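Local coordinates for sulfate transporter sulfate transporter family protein (Wolinella succinogenes, PDB 4DGF) that probably carries sulfate or a related anion across the membrane as a SulP-family transporter, of which this chain is the STAS domain, at residues 50-55 and 83-88. Residues are numbered along the deposited sequence; the frame is centred on the assembly and turned at random.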
ATOM      1  N   GLU A  50      17.485   4.070   1.718  0.50 34.93           N
ATOM      2  CA  GLU A  50      17.558   3.289   0.477  0.50 32.67           C
ATOM      3  C   GLU A  50      16.168   3.101  -0.161  0.50 30.13           C
ATOM      4  O   GLU A  50      15.453   2.143   0.149  0.50 26.22           O
ATOM      5  CB  GLU A  50      18.235   1.923   0.706  0.50 34.47           C
ATOM      6  CG  GLU A  50      18.333   1.076  -0.552  0.50 36.07           C
ATOM      7  CD  GLU A  50      19.302  -0.093  -0.412  0.50 40.34           C
ATOM      8  OE1 GLU A  50      20.529   0.139  -0.379  0.50 40.11           O
ATOM      9  OE2 GLU A  50      18.827  -1.246  -0.344  0.50 40.33           O
ATOM     10  N   THR A  51      15.819   3.993  -1.079  1.00 27.80           N
ATOM     11  CA  THR A  51      14.443   4.003  -1.631  1.00 25.90           C
ATOM     12  C   THR A  51      14.078   2.651  -2.228  1.00 23.36           C
ATOM     13  O   THR A  51      14.839   2.076  -3.014  1.00 23.22           O
ATOM     14  CB  THR A  51      14.288   5.135  -2.670  1.00 24.86           C
ATOM     15  OG1 THR A  51      14.724   6.383  -2.084  1.00 26.65           O
ATOM     16  CG2 THR A  51      12.833   5.266  -3.102  1.00 26.07           C
ATOM     17  N   PRO A  52      12.941   2.084  -1.753  1.00 22.97           N
ATOM     18  CA  PRO A  52      12.468   0.782  -2.203  1.00 21.28           C
ATOM     19  C   PRO A  52      12.057   0.836  -3.703  1.00 20.47           C
ATOM     20  O   PRO A  52      11.584   1.833  -4.187  1.00 21.00           O
ATOM     21  CB  PRO A  52      11.257   0.501  -1.297  1.00 24.00           C
ATOM     22  CG  PRO A  52      10.904   1.804  -0.660  1.00 22.15           C
ATOM     23  CD  PRO A  52      12.203   2.573  -0.569  1.00 22.51           C
ATOM     24  N   LYS A  53      12.188  -0.284  -4.410  1.00 19.40           N
ATOM     25  CA  LYS A  53      11.715  -0.371  -5.775  1.00 18.95           C
ATOM     26  C   LYS A  53      10.185  -0.498  -5.750  1.00 15.72           C
ATOM     27  O   LYS A  53       9.483  -0.061  -6.713  1.00 17.03           O
ATOM     28  CB  LYS A  53      12.293  -1.629  -6.426  1.00 23.69           C
ATOM     29  CG  LYS A  53      13.828  -1.703  -6.419  1.00 30.40           C
ATOM     30  CD  LYS A  53      14.257  -2.994  -7.099  1.00 32.60           C
ATOM     31  CE  LYS A  53      15.715  -3.358  -6.819  1.00 37.63           C
ATOM     32  NZ  LYS A  53      16.597  -2.299  -7.378  1.00 37.27           N
ATOM     33  N   VAL A  54       9.711  -1.202  -4.699  1.00 13.87           N
ATOM     34  CA  VAL A  54       8.230  -1.536  -4.583  1.00 12.13           C
ATOM     35  C   VAL A  54       7.857  -1.283  -3.127  1.00 12.00           C
ATOM     36  O   VAL A  54       8.629  -1.655  -2.237  1.00 13.17           O
ATOM     37  CB  VAL A  54       7.921  -2.987  -4.910  1.00 12.35           C
ATOM     38  CG1 VAL A  54       6.428  -3.309  -4.853  1.00 12.64           C
ATOM     39  CG2 VAL A  54       8.455  -3.409  -6.317  1.00 13.13           C
ATOM     40  N   PHE A  55       6.674  -0.667  -2.906  1.00 11.23           N
ATOM     41  CA  PHE A  55       6.199  -0.403  -1.596  1.00 10.72           C
ATOM     42  C   PHE A  55       4.824  -1.029  -1.531  1.00 11.60           C
ATOM     43  O   PHE A  55       3.949  -0.649  -2.359  1.00 12.13           O
ATOM     44  CB  PHE A  55       6.142   1.154  -1.334  1.00 12.08           C
ATOM     45  CG  PHE A  55       5.916   1.550   0.049  1.00 13.21           C
ATOM     46  CD1 PHE A  55       6.976   2.056   0.812  1.00 12.89           C
ATOM     47  CD2 PHE A  55       4.649   1.352   0.620  1.00 14.32           C
ATOM     48  CE1 PHE A  55       6.784   2.314   2.213  1.00 14.65           C
ATOM     49  CE2 PHE A  55       4.423   1.744   1.972  1.00 16.33           C
ATOM     50  CZ  PHE A  55       5.522   2.228   2.741  1.00 15.77           C
ATOM     51  N   ARG A  83       9.736   9.345  -6.454  1.00 20.45           N
ATOM     52  CA  ARG A  83      10.941   8.501  -6.182  1.00 22.78           C
ATOM     53  C   ARG A  83      11.116   7.315  -7.097  1.00 20.09           C
ATOM     54  O   ARG A  83      12.084   6.559  -6.893  1.00 21.97           O
ATOM     55  CB  ARG A  83      10.841   7.951  -4.760  1.00 25.00           C
ATOM     56  CG  ARG A  83      10.871   9.039  -3.686  1.00 30.73           C
ATOM     57  CD  ARG A  83      12.287   9.286  -3.215  1.00 33.26           C
ATOM     58  NE  ARG A  83      12.309  10.260  -2.129  1.00 40.05           N
ATOM     59  CZ  ARG A  83      12.353  11.582  -2.335  1.00 44.84           C
ATOM     60  NH1 ARG A  83      12.352  12.063  -3.577  1.00 40.11           N
ATOM     61  NH2 ARG A  83      12.392  12.424  -1.303  1.00 42.96           N
ATOM     62  N   GLY A  84      10.217   7.127  -8.086  1.00 17.84           N
ATOM     63  CA  GLY A  84      10.249   5.965  -9.004  1.00 18.71           C
ATOM     64  C   GLY A  84      10.009   4.649  -8.248  1.00 20.37           C
ATOM     65  O   GLY A  84      10.560   3.514  -8.630  1.00 21.93           O
ATOM     66  N   THR A  85       9.293   4.772  -7.120  1.00 16.95           N
ATOM     67  CA  THR A  85       8.839   3.607  -6.358  1.00 16.51           C
ATOM     68  C   THR A  85       7.479   3.166  -6.855  1.00 15.76           C
ATOM     69  O   THR A  85       6.616   4.015  -7.014  1.00 17.32           O
ATOM     70  CB  THR A  85       8.679   3.988  -4.849  1.00 17.84           C
ATOM     71  OG1 THR A  85       9.998   4.348  -4.349  1.00 19.41           O
ATOM     72  CG2 THR A  85       8.126   2.776  -4.033  1.00 17.78           C
ATOM     73  N   ILE A  86       7.275   1.858  -7.020  1.00 14.47           N
ATOM     74  CA  ILE A  86       5.956   1.376  -7.421  1.00 13.66           C
ATOM     75  C   ILE A  86       5.131   1.059  -6.131  1.00 12.50           C
ATOM     76  O   ILE A  86       5.496   0.179  -5.377  1.00 12.53           O
ATOM     77  CB  ILE A  86       6.100   0.114  -8.299  1.00 15.92           C
ATOM     78  CG1 ILE A  86       6.787   0.508  -9.626  1.00 18.03           C
ATOM     79  CG2 ILE A  86       4.701  -0.457  -8.554  1.00 14.25           C
ATOM     80  CD1 ILE A  86       7.280  -0.655 -10.505  1.00 21.73           C
ATOM     81  N   LEU A  87       3.993   1.717  -5.977  0.50 12.04           N
ATOM     82  CA  LEU A  87       3.054   1.437  -4.883  0.50 11.82           C
ATOM     83  C   LEU A  87       2.084   0.301  -5.282  0.50 11.77           C
ATOM     84  O   LEU A  87       1.515   0.344  -6.354  0.50 11.85           O
ATOM     85  CB  LEU A  87       2.257   2.721  -4.580  0.50 11.81           C
ATOM     86  CG  LEU A  87       1.341   2.669  -3.354  0.50 11.11           C
ATOM     87  CD1 LEU A  87       2.119   2.267  -2.099  0.50 11.08           C
ATOM     88  CD2 LEU A  87       0.601   4.019  -3.131  0.50 11.06           C
ATOM     89  N   LEU A  88       1.957  -0.704  -4.405  1.00 11.96           N
ATOM     90  CA  LEU A  88       0.941  -1.774  -4.496  1.00 11.14           C
ATOM     91  C   LEU A  88       0.055  -1.672  -3.187  1.00 11.91           C
ATOM     92  O   LEU A  88       0.524  -1.325  -2.120  1.00 10.26           O
ATOM     93  CB  LEU A  88       1.542  -3.169  -4.550  1.00 12.53           C
ATOM     94  CG  LEU A  88       2.637  -3.350  -5.654  1.00 12.43           C
ATOM     95  CD1 LEU A  88       3.196  -4.773  -5.607  1.00 11.48           C
ATOM     96  CD2 LEU A  88       2.095  -3.028  -7.073  1.00 11.62           C
TER
HETATM   97  O   HOH W   1      10.690   0.838  -8.991  1.00 28.73           O
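Thr85 turns OG1 anti to its carbonyl carbon and CG2 anti to its backbone N (chi1 -63°), which sets the hydroxyl against Pro52 and the methyl against Phe55. OG1 donates to Pro52 O at 3.0 Å, in the plane of that carbonyl, while CG2 lies 3.7 Å from Phe55 CB. Close by, the methyl of Thr51 packs on the same hydroxyl and on Arg83 CB; the guanidinium of Arg83 pairs with Asp46. An alanine in place of Thr85 would probably leave Pro52 O without this donor and open a gap beside Phe55 CB.

From here the backbones run as parallel strands. Ile86 N gives a nearly straight bond to Lys53 O (2.9 Å, 176° at the hydrogen), and a water donates to that same oxygen and to Gly84 O, bridging the two segments just before the strands pair. Phe55 then uses both its N, to Ile86 O, and its O, from Leu88 N. On one face Val54 CG1 meets Leu88 CD1 at 3.6 Å, under helix 118-130. On the other, the side chains of Phe55 and Leu87 lie side by side, pointing the same way, Phe55 CD2 3.8 Å from Leu87 CD1, with Phe76 edge-to-face to the Phe55 ring. Helix 67-83 ends in a Schellman motif at Gly84 and delivers the second strand, completing a beta-alpha-beta crossover of the STAS fold.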